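Local coordinates for protein dihydroneopterin triphosphate diphosphatase (Escherichia coli O157:H7, PDB 5U7F) that probably hydrolyses dihydroneopterin triphosphate to dihydroneopterin monophosphate and pyrophosphate for folate biosynthesis, and also acts on nucleoside triphosphates with a preference for dATP, at residues L25-R30 against T116-Y121; V14-Q19 against L105-E110; K7-I12 against P93-N98. One frame throughout, in Å; residues are numbered along the deposited sequence.

Contact 1. Residues L25-R30 against T116-Y121; sequences LMLQRR and TEHLAY. With CO (cobalt (II) ion), chain E; CO (cobalt (II) ion), chain F.
With CG anti to the carbonyl carbon in both His-118 (chi1 -66°) and Leu-27 (chi1 -53°), the imidazole meets the leucine side chain. CB of Leu-27 sits over one face of the His-118 ring, offset toward the rim and 3.6 Å from the centroid, a CH-pi contact. CD1 of Leu-27 reaches CE1 of the ring, and the two side chains cross at about a right angle. The edge of the ring faces the carbonyl of Gln-28. Gln-37 accepts from NE2 of His-118 and from NH1 of Arg-29.

The strands are antiparallel, with Leu-27 and Tyr-121 a non-hydrogen-bonded pair. CD2 of Leu-27 packs on CB of Tyr-121 at 3.5 Å. Gln-28 N donates to Ala-120 O at 3.0 Å, nearly straight at 176°. Leu-119 N donates to Gln-28 O at 2.9 Å, in the carbonyl plane. Water 2 joins Arg-30 N to Glu-117 O.

The carboxylate of Glu-117 bridges two cobalt ions, with OE1 on one and OE2 on the other, each at 2.1 Å. Glu-56 and Glu-60, on the Nudix-box helix 49-61, and Thr-40 supply further ligands. Arg-29, a substrate-binding residue by similarity, lies alongside Glu-117, its NH1 3.8 Å from Glu-117 OE1. Asp-31 forms a salt bridge with NE of Arg-29. The loop leading into edge strand 118-125 places a metal-bridging carboxylate beside a guanidinium, consistent with a site that handles a triphosphate.

Contact 2. Residues V14-Q19 against L105-E110; sequences VVIYAQ and LALPHE
Ile-16, Tyr-17 and Ala-18 pair in parallel with Leu-105, Ala-106 and Leu-107 in the mixed sheet of the Nudix fold. The two strands are neighbours in that sheet. The axes of segments 14-18 and 105-107 come within 4.7 Å, their N-to-C directions 23° apart. Four backbone hydrogen bonds join them. Leu-105 N donates to Val-15 O, and Tyr-17 N to Leu-105 O. Leu-107 N then donates to Tyr-17 O, and Gln-19 N to Leu-107 O at 2.7 Å.

Ile-16, Ala-18, Leu-105 and Leu-107 share the face of the sheet on which helix 49-61 packs. CG1 of Ile-16 lies beside CD2 of Leu-105, the two side chains pointing the same way. CG2 of Ile-16 meets CD1 of Leu-107 at 3.9 Å. CB of Leu-105 also touches CG1 of Val-14. From the helix, Val-57 lies against Val-14 and Leu-105, and Val-61 against Ile-16.

Beyond strand 97-107, the chain brings Glu-110 against Ala-18. CB of Ala-18 touches CG of Glu-110 at 3.7 Å. The carboxylate of Glu-110 is held by a salt bridge to Arg-23.

Tyr-17 and Ala-106 lie on the other face, where helix 136-147 reaches Tyr-17 through Val-146. CG of Tyr-17 sits between its backbone N and carbonyl carbon (chi1 70°), and the ring lies against Ala-106. CA of Ala-106 is over one face of the Tyr-17 ring, toward its rim. CB of Ala-106 is 3.7 Å from Tyr-17 CZ.

Contact 3. Residues K7-I12 against P93-N98; sequences KRPVSI and PGVTRN. With SO4 (sulfate ion), chain C; SO4 (sulfate ion), chain B.
Asn-98 ND2 donates to Ser-11 OG at 2.9 Å, with an angle of 160° at the hydrogen. The hydroxyl oxygen lies close to the amide plane, 11° out of it. With CG of Asn-98 anti to its backbone N (chi1 -178°), the amide reaches Ser-11. At the other end of the amide, Asn-98 OD1 accepts from water 6 at 3.0 Å. The same water donates to Arg-8 O at 3.1 Å, so it joins the two segments beside the direct bond. Asn-98 OD1 also lies 3.4 Å from Pro-9 C.

The pyrrolidine of Pro-9 adds the apolar part. CB of Pro-9 meets CG1 of Val-95 at 3.8 Å, with the two side chains crossing at about a right angle. CB of Pro-9 also rests on the carbonyl oxygen of Arg-97.

Here strands 10-18 and 97-107 begin, side by side in the mixed sheet of the Nudix fold. Backbone bonds from Pro-9 and Ser-11 to Thr-99 carry the pairing onward. Phe-81 of strand 72-82 touches Asn-98.

Two sulfates, probably from the crystallisation liquor, lie near the segments. NH1 and NH2 of Arg-97 both donate to O2 of one, which meets the edge of the guanidinium. Glu-80 and Glu-82 form salt bridges with the same arginine. Lys-7, a substrate-binding residue by similarity, turns its NZ toward the sulfate in the cobalt site, which also accepts from Ser-42 N.

How the contacts relate
All three contacts belong to one mixed sheet of the Nudix fold. Contacts 2 and 3 use the same strands, 10-18 and 97-107, at opposite ends, and their centres are about 27 Å apart. Contact 1 joins strands 23-29 and 118-125, the latter an outermost strand. Its centre is about 16 Å from that of contact 2 and about 21 Å from that of contact 3. Leu-25 N, probably hydrogen-bonded to Ile-16 O, links contacts 1 and 2. Along the chain the first segments run 7-12, 14-19, 25-30, and the second 93-98, 105-110, 116-121, in the same order. Distant parts of the sequence thus build one sheet, with cobalt ligation at contact 1 and probable substrate binding at contacts 1 and 3.

Contact 1. Residues L25-R30 against T116-Y121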
loop_
_atom_site.group_PDB
_atom_site.type_symbol
_atom_site.label_atom_id
_atom_site.label_comp_id
_atom_site.label_asym_id
_atom_site.label_seq_id
_atom_site.Cartn_x
_atom_site.Cartn_y
_atom_site.Cartn_z
ATOM N N LEU A 25 -1.713 -7.760 5.783
ATOM C CA LEU A 25 -2.758 -7.849 4.798
ATOM C C LEU A 25 -2.196 -7.609 3.411
ATOM O O LEU A 25 -1.642 -6.547 3.151
ATOM C CB LEU A 25 -3.846 -6.828 5.123
ATOM C CG LEU A 25 -4.925 -6.682 4.051
ATOM C CD1 LEU A 25 -5.729 -7.968 3.898
ATOM C CD2 LEU A 25 -5.812 -5.500 4.298
ATOM N N MET A 26 -2.334 -8.596 2.537
ATOM C CA MET A 26 -1.813 -8.481 1.178
ATOM C C MET A 26 -2.935 -8.658 0.180
ATOM O O MET A 26 -3.826 -9.519 0.357
ATOM C CB MET A 26 -0.716 -9.498 0.972
ATOM C CG MET A 26 0.456 -9.295 1.902
ATOM S SD MET A 26 1.315 -7.704 1.659
ATOM C CE MET A 26 1.929 -7.989 0.018
ATOM N N LEU A 27 -2.874 -7.851 -0.877
ATOM C CA LEU A 27 -3.967 -7.697 -1.810
ATOM C C LEU A 27 -3.464 -8.008 -3.214
ATOM O O LEU A 27 -2.407 -7.561 -3.599
ATOM C CB LEU A 27 -4.532 -6.281 -1.737
ATOM C CG LEU A 27 -4.947 -5.748 -0.369
ATOM C CD1 LEU A 27 -5.132 -4.259 -0.395
ATOM C CD2 LEU A 27 -6.232 -6.399 0.018
ATOM N N GLN A 28 -4.244 -8.785 -3.947
ATOM C CA GLN A 28 -3.899 -9.267 -5.295
ATOM C C GLN A 28 -4.300 -8.266 -6.373
ATOM O O GLN A 28 -5.471 -7.962 -6.517
ATOM C CB GLN A 28 -4.594 -10.599 -5.550
ATOM C CG GLN A 28 -4.169 -11.227 -6.862
ATOM C CD GLN A 28 -4.843 -12.563 -7.079
ATOM O OE1 GLN A 28 -5.962 -12.783 -6.625
ATOM N NE2 GLN A 28 -4.169 -13.451 -7.792
ATOM N N ARG A 29 -3.350 -7.729 -7.140
ATOM C CA ARG A 29 -3.719 -6.702 -8.116
ATOM C C ARG A 29 -4.535 -7.237 -9.293
ATOM O O ARG A 29 -4.445 -8.419 -9.646
ATOM C CB ARG A 29 -2.485 -5.995 -8.674
ATOM C CG ARG A 29 -1.815 -5.106 -7.673
ATOM C CD ARG A 29 -0.757 -4.233 -8.367
ATOM N NE ARG A 29 -1.365 -3.319 -9.333
ATOM C CZ ARG A 29 -2.004 -2.197 -9.001
ATOM N NH1 ARG A 29 -2.124 -1.844 -7.723
ATOM N NH2 ARG A 29 -2.532 -1.420 -9.943
ATOM N N ARG A 30 -5.355 -6.354 -9.863
ATOM C CA ARG A 30 -6.196 -6.720 -11.009
ATOM C C ARG A 30 -5.457 -6.612 -12.344
ATOM O O ARG A 30 -5.714 -7.397 -13.260
ATOM C CB ARG A 30 -7.436 -5.840 -11.053
ATOM C CG ARG A 30 -8.544 -6.180 -10.025
ATOM C CD ARG A 30 -9.873 -5.540 -10.449
ATOM N NE ARG A 30 -10.004 -5.811 -11.874
ATOM C CZ ARG A 30 -10.628 -6.855 -12.406
ATOM N NH1 ARG A 30 -11.292 -7.719 -11.636
ATOM N NH2 ARG A 30 -10.600 -7.017 -13.728
ATOM N N THR A 116 -12.042 -3.306 -3.375
ATOM C CA THR A 116 -12.606 -2.732 -4.605
ATOM C C THR A 116 -11.630 -2.768 -5.799
ATOM O O THR A 116 -12.021 -3.046 -6.934
ATOM C CB THR A 116 -13.045 -1.277 -4.352
ATOM O OG1 THR A 116 -11.918 -0.497 -3.934
ATOM C CG2 THR A 116 -14.096 -1.215 -3.268
ATOM N N GLU A 117 -10.356 -2.511 -5.533
ATOM C CA GLU A 117 -9.339 -2.385 -6.573
ATOM C C GLU A 117 -8.637 -3.717 -6.891
ATOM O O GLU A 117 -7.870 -3.808 -7.856
ATOM C CB GLU A 117 -8.311 -1.312 -6.117
ATOM C CG GLU A 117 -7.238 -0.914 -7.130
ATOM C CD GLU A 117 -6.340 0.236 -6.623
ATOM O OE1 GLU A 117 -5.123 -0.004 -6.370
ATOM O OE2 GLU A 117 -6.853 1.381 -6.481
ATOM N N HIS A 118 -8.907 -4.754 -6.097
ATOM C CA HIS A 118 -8.118 -5.983 -6.151
ATOM C C HIS A 118 -8.967 -7.232 -6.441
ATOM O O HIS A 118 -10.170 -7.133 -6.529
ATOM C CB HIS A 118 -7.378 -6.147 -4.836
ATOM C CG HIS A 118 -6.341 -5.090 -4.600
ATOM N ND1 HIS A 118 -6.654 -3.843 -4.104
ATOM C CD2 HIS A 118 -5.011 -5.072 -4.849
ATOM C CE1 HIS A 118 -5.559 -3.112 -4.021
ATOM N NE2 HIS A 118 -4.540 -3.836 -4.454
ATOM N N LEU A 119 -8.324 -8.387 -6.549
ATOM C CA LEU A 119 -9.007 -9.640 -6.891
ATOM C C LEU A 119 -9.292 -10.519 -5.659
ATOM O O LEU A 119 -10.219 -11.353 -5.660
ATOM C CB LEU A 119 -8.165 -10.419 -7.888
ATOM C CG LEU A 119 -7.964 -9.821 -9.283
ATOM C CD1 LEU A 119 -6.906 -10.572 -10.052
ATOM C CD2 LEU A 119 -9.264 -9.836 -10.070
ATOM N N ALA A 120 -8.502 -10.318 -4.604
ATOM C CA ALA A 120 -8.440 -11.223 -3.441
ATOM C C ALA A 120 -7.597 -10.571 -2.362
ATOM O O ALA A 120 -6.838 -9.647 -2.677
ATOM C CB ALA A 120 -7.821 -12.524 -3.794
ATOM N N TYR A 121 -7.708 -11.064 -1.126
ATOM C CA TYR A 121 -6.838 -10.625 -0.027
ATOM C C TYR A 121 -6.394 -11.837 0.804
ATOM O O TYR A 121 -7.069 -12.890 0.849
ATOM C CB TYR A 121 -7.540 -9.583 0.852
ATOM C CG TYR A 121 -8.601 -10.143 1.769
ATOM C CD1 TYR A 121 -9.924 -10.257 1.355
ATOM C CD2 TYR A 121 -8.283 -10.535 3.058
ATOM C CE1 TYR A 121 -10.908 -10.763 2.202
ATOM C CE2 TYR A 121 -9.259 -11.045 3.920
ATOM C CZ TYR A 121 -10.569 -11.155 3.484
ATOM O OH TYR A 121 -11.528 -11.667 4.342
HETATM CO CO CO E . -6.416 3.090 -5.262
HETATM CO CO CO F . -3.838 1.238 -5.171
HETATM O O HOH W 1 -2.143 1.366 -6.541
HETATM O O HOH W 2 -5.334 -3.908 -8.656
HETATM O O HOH W 3 -6.975 4.532 -6.400
HETATM O O HOH W 4 -8.496 3.136 -4.749
HETATM O O HOH W 5 -3.146 -0.466 -3.983
#

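Contact 2. Residues V14-Q19 against L105-E110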
loop_
_atom_site.group_PDB
_atom_site.type_symbol
_atom_site.label_atom_id
_atom_site.label_comp_id
_atom_site.label_asym_id
_atom_site.label_seq_id
_atom_site.Cartn_x
_atom_site.Cartn_y
_atom_site.Cartn_z
ATOM N N VAL A 14 0.573 2.094 2.244
ATOM C CA VAL A 14 0.114 1.906 3.621
ATOM C C VAL A 14 0.228 0.438 3.988
ATOM O O VAL A 14 -0.468 -0.439 3.443
ATOM C CB VAL A 14 -1.337 2.388 3.839
ATOM C CG1 VAL A 14 -1.737 2.167 5.306
ATOM C CG2 VAL A 14 -1.493 3.838 3.453
ATOM N N VAL A 15 1.161 0.142 4.877
ATOM C CA VAL A 15 1.303 -1.220 5.345
ATOM C C VAL A 15 0.303 -1.443 6.455
ATOM O O VAL A 15 0.400 -0.859 7.552
ATOM C CB VAL A 15 2.747 -1.525 5.807
ATOM C CG1 VAL A 15 2.862 -2.946 6.217
ATOM C CG2 VAL A 15 3.734 -1.266 4.671
ATOM N N ILE A 16 -0.680 -2.272 6.135
ATOM C CA ILE A 16 -1.713 -2.694 7.068
ATOM C C ILE A 16 -1.357 -4.024 7.729
ATOM O O ILE A 16 -0.989 -5.002 7.085
ATOM C CB ILE A 16 -3.090 -2.804 6.369
ATOM C CG1 ILE A 16 -3.501 -1.436 5.845
ATOM C CG2 ILE A 16 -4.165 -3.346 7.334
ATOM C CD1 ILE A 16 -4.823 -1.362 5.143
ATOM N N TYR A 17 -1.474 -4.061 9.054
ATOM C CA TYR A 17 -1.146 -5.270 9.785
ATOM C C TYR A 17 -1.947 -5.340 11.070
ATOM O O TYR A 17 -2.470 -4.352 11.543
ATOM C CB TYR A 17 0.341 -5.359 10.084
ATOM C CG TYR A 17 0.851 -4.347 11.103
ATOM C CD1 TYR A 17 1.069 -3.024 10.755
ATOM C CD2 TYR A 17 1.101 -4.729 12.418
ATOM C CE1 TYR A 17 1.532 -2.101 11.682
ATOM C CE2 TYR A 17 1.560 -3.832 13.343
ATOM C CZ TYR A 17 1.770 -2.514 12.984
ATOM O OH TYR A 17 2.248 -1.609 13.904
ATOM N N ALA A 18 -2.103 -6.559 11.576
ATOM C CA ALA A 18 -2.836 -6.762 12.806
ATOM C C ALA A 18 -1.869 -6.719 13.963
ATOM O O ALA A 18 -0.875 -7.439 13.965
ATOM C CB ALA A 18 -3.568 -8.089 12.792
ATOM N N GLN A 19 -2.203 -5.921 14.964
ATOM C CA GLN A 19 -1.367 -5.796 16.166
ATOM C C GLN A 19 -1.207 -7.105 16.961
ATOM O O GLN A 19 -0.123 -7.425 17.419
ATOM C CB GLN A 19 -1.937 -4.733 17.082
ATOM C CG GLN A 19 -1.075 -4.462 18.340
ATOM C CD GLN A 19 0.365 -4.043 18.017
ATOM O OE1 GLN A 19 0.623 -3.388 17.011
ATOM N NE2 GLN A 19 1.300 -4.411 18.884
ATOM N N LEU A 105 -0.429 1.121 9.332
ATOM C CA LEU A 105 -1.741 1.113 9.968
ATOM C C LEU A 105 -1.940 -0.203 10.705
ATOM O O LEU A 105 -2.001 -1.277 10.115
ATOM C CB LEU A 105 -2.864 1.344 8.953
ATOM C CG LEU A 105 -4.289 1.204 9.504
ATOM C CD1 LEU A 105 -4.544 2.260 10.577
ATOM C CD2 LEU A 105 -5.318 1.291 8.407
ATOM N N ALA A 106 -2.038 -0.085 12.025
ATOM C CA ALA A 106 -2.170 -1.220 12.910
ATOM C C ALA A 106 -3.648 -1.395 13.215
ATOM O O ALA A 106 -4.267 -0.474 13.717
ATOM C CB ALA A 106 -1.376 -0.990 14.179
ATOM N N LEU A 107 -4.218 -2.539 12.840
ATOM C CA LEU A 107 -5.558 -2.889 13.274
ATOM C C LEU A 107 -5.433 -3.720 14.539
ATOM O O LEU A 107 -4.408 -4.371 14.762
ATOM C CB LEU A 107 -6.309 -3.665 12.201
ATOM C CG LEU A 107 -6.354 -2.994 10.827
ATOM C CD1 LEU A 107 -7.085 -3.895 9.845
ATOM C CD2 LEU A 107 -7.001 -1.611 10.883
ATOM N N PRO A 108 -6.466 -3.705 15.387
ATOM C CA PRO A 108 -6.296 -4.482 16.614
ATOM C C PRO A 108 -6.289 -5.985 16.387
ATOM O O PRO A 108 -5.588 -6.702 17.107
ATOM C CB PRO A 108 -7.501 -4.061 17.476
ATOM C CG PRO A 108 -8.467 -3.437 16.546
ATOM C CD PRO A 108 -7.663 -2.848 15.428
ATOM N N HIS A 109 -7.023 -6.437 15.374
ATOM C CA HIS A 109 -7.140 -7.848 15.029
ATOM C C HIS A 109 -7.196 -8.005 13.509
ATOM O O HIS A 109 -7.558 -7.070 12.796
ATOM C CB HIS A 109 -8.409 -8.480 15.634
ATOM C CG HIS A 109 -8.527 -8.336 17.128
ATOM N ND1 HIS A 109 -7.900 -9.187 18.013
ATOM C CD2 HIS A 109 -9.203 -7.440 17.885
ATOM C CE1 HIS A 109 -8.187 -8.824 19.252
ATOM N NE2 HIS A 109 -8.974 -7.764 19.204
ATOM N N GLU A 110 -6.872 -9.192 13.025
ATOM C CA GLU A 110 -7.182 -9.538 11.640
ATOM C C GLU A 110 -8.693 -9.359 11.494
ATOM O O GLU A 110 -9.440 -9.493 12.478
ATOM C CB GLU A 110 -6.721 -10.962 11.293
ATOM C CG GLU A 110 -5.230 -11.133 11.530
ATOM C CD GLU A 110 -4.713 -12.511 11.223
ATOM O OE1 GLU A 110 -5.448 -13.330 10.638
ATOM O OE2 GLU A 110 -3.544 -12.781 11.573
#

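Contact 3. Residues K7-I12 against P93-N98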
loop_
_atom_site.group_PDB
_atom_site.type_symbol
_atom_site.label_atom_id
_atom_site.label_comp_id
_atom_site.label_asym_id
_atom_site.label_seq_id
_atom_site.Cartn_x
_atom_site.Cartn_y
_atom_site.Cartn_z
ATOM N N LYS A 7 -1.673 8.177 -14.447
ATOM C CA LYS A 7 -1.362 8.062 -13.036
ATOM C C LYS A 7 -0.285 9.102 -12.648
ATOM O O LYS A 7 0.581 9.435 -13.464
ATOM C CB LYS A 7 -0.855 6.659 -12.714
ATOM C CG LYS A 7 -1.904 5.578 -12.563
ATOM C CD LYS A 7 -1.315 4.371 -11.828
ATOM C CE LYS A 7 -2.412 3.503 -11.214
ATOM N NZ LYS A 7 -2.029 2.951 -9.886
ATOM N N ARG A 8 -0.319 9.610 -11.423
ATOM C CA ARG A 8 0.723 10.553 -10.991
ATOM C C ARG A 8 1.912 9.773 -10.414
ATOM O O ARG A 8 1.707 8.797 -9.699
ATOM C CB ARG A 8 0.177 11.536 -9.955
ATOM C CG ARG A 8 -1.011 12.396 -10.424
ATOM C CD ARG A 8 -0.826 13.901 -10.097
ATOM N NE ARG A 8 -0.375 14.125 -8.728
ATOM C CZ ARG A 8 0.881 14.401 -8.350
ATOM N NH1 ARG A 8 1.876 14.519 -9.239
ATOM N NH2 ARG A 8 1.149 14.556 -7.051
ATOM N N PRO A 9 3.151 10.205 -10.688
ATOM C CA PRO A 9 4.326 9.477 -10.184
ATOM C C PRO A 9 4.754 9.892 -8.757
ATOM O O PRO A 9 5.934 9.918 -8.438
ATOM C CB PRO A 9 5.395 9.835 -11.191
ATOM C CG PRO A 9 5.024 11.206 -11.633
ATOM C CD PRO A 9 3.542 11.267 -11.636
ATOM N N VAL A 10 3.759 10.233 -7.946
ATOM C CA VAL A 10 3.915 10.505 -6.526
ATOM C C VAL A 10 2.840 9.669 -5.848
ATOM O O VAL A 10 1.655 9.795 -6.156
ATOM C CB VAL A 10 3.753 12.005 -6.196
ATOM C CG1 VAL A 10 3.761 12.245 -4.677
ATOM C CG2 VAL A 10 4.844 12.821 -6.846
ATOM N N SER A 11 3.253 8.770 -4.975
ATOM C CA SER A 11 2.326 7.792 -4.412
ATOM C C SER A 11 2.570 7.572 -2.913
ATOM O O SER A 11 3.539 8.083 -2.330
ATOM C CB SER A 11 2.452 6.477 -5.174
ATOM O OG SER A 11 3.662 5.815 -4.837
ATOM N N ILE A 12 1.651 6.839 -2.315
ATOM C CA ILE A 12 1.731 6.426 -0.933
ATOM C C ILE A 12 1.610 4.917 -0.856
ATOM O O ILE A 12 1.084 4.260 -1.764
ATOM C CB ILE A 12 0.666 7.126 -0.045
ATOM C CG1 ILE A 12 -0.758 6.917 -0.547
ATOM C CG2 ILE A 12 0.955 8.623 0.038
ATOM C CD1 ILE A 12 -1.390 5.627 -0.129
ATOM N N PRO A 93 4.133 10.341 -20.918
ATOM C CA PRO A 93 5.332 10.030 -21.693
ATOM C C PRO A 93 6.615 10.532 -21.030
ATOM O O PRO A 93 6.684 11.681 -20.565
ATOM C CB PRO A 93 5.071 10.747 -23.037
ATOM C CG PRO A 93 3.582 10.737 -23.154
ATOM C CD PRO A 93 3.063 10.921 -21.754
ATOM N N GLY A 94 7.595 9.638 -20.932
ATOM C CA GLY A 94 8.893 9.968 -20.379
ATOM C C GLY A 94 8.991 9.734 -18.883
ATOM O O GLY A 94 10.076 9.879 -18.291
ATOM N N VAL A 95 7.863 9.421 -18.260
ATOM C CA VAL A 95 7.837 9.151 -16.817
ATOM C C VAL A 95 8.213 7.689 -16.560
ATOM O O VAL A 95 7.528 6.793 -17.011
ATOM C CB VAL A 95 6.451 9.428 -16.205
ATOM C CG1 VAL A 95 6.405 8.944 -14.764
ATOM C CG2 VAL A 95 6.141 10.916 -16.229
ATOM N N THR A 96 9.307 7.481 -15.847
ATOM C CA THR A 96 9.809 6.147 -15.515
ATOM C C THR A 96 10.113 5.908 -14.014
ATOM O O THR A 96 10.403 4.776 -13.595
ATOM C CB THR A 96 11.102 5.900 -16.313
ATOM O OG1 THR A 96 12.087 6.866 -15.927
ATOM C CG2 THR A 96 10.861 6.013 -17.813
ATOM N N ARG A 97 10.080 6.978 -13.220
ATOM C CA ARG A 97 10.418 6.931 -11.784
ATOM C C ARG A 97 9.194 7.265 -10.951
ATOM O O ARG A 97 8.475 8.196 -11.291
ATOM C CB ARG A 97 11.540 7.936 -11.429
ATOM C CG ARG A 97 12.788 7.879 -12.330
ATOM C CD ARG A 97 13.559 6.588 -12.157
ATOM N NE ARG A 97 14.040 6.436 -10.771
ATOM C CZ ARG A 97 14.529 5.308 -10.271
ATOM N NH1 ARG A 97 14.624 4.231 -11.028
ATOM N NH2 ARG A 97 14.933 5.268 -9.014
ATOM N N ASN A 98 8.987 6.540 -9.849
ATOM C CA ASN A 98 7.883 6.811 -8.933
ATOM C C ASN A 98 8.441 7.063 -7.555
ATOM O O ASN A 98 9.353 6.374 -7.124
ATOM C CB ASN A 98 6.877 5.666 -8.870
ATOM C CG ASN A 98 5.706 5.999 -7.928
ATOM O OD1 ASN A 98 4.695 6.562 -8.334
ATOM N ND2 ASN A 98 5.888 5.716 -6.651
HETATM S S SO4 C . -3.965 3.722 -7.379
HETATM O O1 SO4 C . -2.554 3.404 -7.655
HETATM O O2 SO4 C . -4.752 3.336 -8.552
HETATM O O3 SO4 C . -4.410 2.996 -6.175
HETATM O O4 SO4 C . -4.124 5.157 -7.170
HETATM S S SO4 B . 15.245 0.696 -8.824
HETATM O O1 SO4 B . 15.986 -0.064 -9.833
HETATM O O2 SO4 B . 15.292 2.110 -9.169
HETATM O O3 SO4 B . 13.856 0.230 -8.836
HETATM O O4 SO4 B . 15.845 0.480 -7.513
HETATM O O HOH W 6 1.770 5.886 -8.779
#